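Local coordinates for cofilin (Streptomyces griseoflavus, PDB 5IVU), which probably binds actin, as a bacterial member of the ADF/cofilin family of actin-binding proteins, at residues 107-110 / 111-115. Residues are numbered along the deposited sequence; the frame is centred on the assembly and turned at random.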
# COMPACT_ATOMS: atom_id res chain seq x y z
N ASP A 107 0.60 -9.85 -6.95
CA ASP A 107 1.91 -9.92 -7.62
C ASP A 107 1.98 -9.14 -8.92
O ASP A 107 3.06 -8.69 -9.30
CB ASP A 107 2.33 -11.37 -7.88
CG ASP A 107 2.66 -12.11 -6.59
OD1 ASP A 107 3.64 -11.74 -5.93
OD2 ASP A 107 1.92 -13.06 -6.24
N ILE A 108 0.85 -8.98 -9.60
CA ILE A 108 0.77 -8.15 -10.80
C ILE A 108 1.21 -6.72 -10.45
O ILE A 108 2.15 -6.20 -11.05
CB ILE A 108 -0.65 -8.10 -11.40
CG1 ILE A 108 -1.09 -9.49 -11.90
CG2 ILE A 108 -0.72 -7.10 -12.55
CD1 ILE A 108 -2.57 -9.60 -12.23
N LEU A 109 0.54 -6.13 -9.46
CA LEU A 109 0.89 -4.80 -8.95
C LEU A 109 2.28 -4.75 -8.33
O LEU A 109 3.05 -3.85 -8.62
CB LEU A 109 -0.17 -4.31 -7.94
CG LEU A 109 0.09 -3.03 -7.12
CD1 LEU A 109 0.41 -1.82 -8.00
CD2 LEU A 109 -1.11 -2.73 -6.23
N ARG A 110 2.61 -5.73 -7.49
CA ARG A 110 3.87 -5.74 -6.75
C ARG A 110 5.10 -5.80 -7.66
O ARG A 110 6.09 -5.10 -7.42
CB ARG A 110 3.89 -6.89 -5.74
CG ARG A 110 5.18 -7.09 -4.95
CD ARG A 110 5.55 -5.92 -4.06
NE ARG A 110 6.93 -6.05 -3.60
CZ ARG A 110 8.02 -5.68 -4.29
NH1 ARG A 110 7.93 -5.10 -5.49
NH2 ARG A 110 9.22 -5.89 -3.76
N ARG A 111 5.02 -6.63 -8.71
CA ARG A 111 6.10 -6.76 -9.71
C ARG A 111 6.35 -5.45 -10.49
O ARG A 111 7.49 -5.15 -10.85
CB ARG A 111 5.79 -7.91 -10.68
CG ARG A 111 7.01 -8.50 -11.37
CD ARG A 111 6.61 -9.57 -12.38
NE ARG A 111 6.01 -8.98 -13.58
CZ ARG A 111 6.63 -8.76 -14.75
NH1 ARG A 111 7.90 -9.10 -14.96
NH2 ARG A 111 5.94 -8.20 -15.74
N ALA A 112 5.28 -4.69 -10.74
CA ALA A 112 5.37 -3.43 -11.48
C ALA A 112 6.01 -2.28 -10.71
O ALA A 112 6.49 -1.33 -11.33
CB ALA A 112 3.99 -3.02 -11.95
N LEU A 113 6.03 -2.35 -9.38
CA LEU A 113 6.63 -1.29 -8.55
C LEU A 113 8.11 -1.59 -8.24
O LEU A 113 8.43 -2.51 -7.49
CB LEU A 113 5.83 -1.11 -7.25
CG LEU A 113 4.31 -0.94 -7.39
CD1 LEU A 113 3.64 -1.13 -6.04
CD2 LEU A 113 3.92 0.40 -7.99
N THR A 114 9.00 -0.80 -8.82
CA THR A 114 10.45 -1.02 -8.71
C THR A 114 10.98 -0.33 -7.46
O THR A 114 10.59 0.80 -7.15
CB THR A 114 11.20 -0.46 -9.95
OG1 THR A 114 10.85 0.90 -10.17
CG2 THR A 114 10.85 -1.27 -11.21
N GLY A 115 11.87 -1.00 -6.75
CA GLY A 115 12.58 -0.40 -5.61
C GLY A 115 11.85 -0.39 -4.28
O GLY A 115 12.18 0.41 -3.40
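Leu109 and Leu113 meet one turn apart where helix 96-112 runs out, a local contact at the C-terminal end of the helix rather than one between distant parts of the chain. Their side chains cross at a slant, with CD1 of Leu109 3.8 Å from CD1 of Leu113. Leu113 has already left the helix, yet its CG, set opposite its own carbonyl carbon (chi1 -51°), is turned back over the last turn and rests 3.4 Å from the carbonyl O of Leu109. Both leucines are buried against Phe86 of strand 81-89; Trp65 packs on Leu109, Val67 and Tyr17 on Leu113. Were Leu113 cut back to an alanine, Leu109 CD1 would probably lose the methyl it meets across the turn, with a gap left beside Phe86.

The backbone bonds weaken toward the end of the helix. Arg111 N still gives a sound bond to Asp107 O, 2.9 Å long, but Ala112 N reaches Ile108 O only weakly, and Leu113 N divides itself weakly between the carbonyls of Leu109 and Arg110. Arg110, bent at chi2 (63°), carries its NH1 to 3.3 Å from Leu113 O, oblique to the guanidinium, while its NE makes a salt bridge to Glu119. This is the start of the connection from helix to strand in a beta-alpha-beta unit, strand 81-89, helix 96-112 and strand 118-122, within the ADF-homology fold.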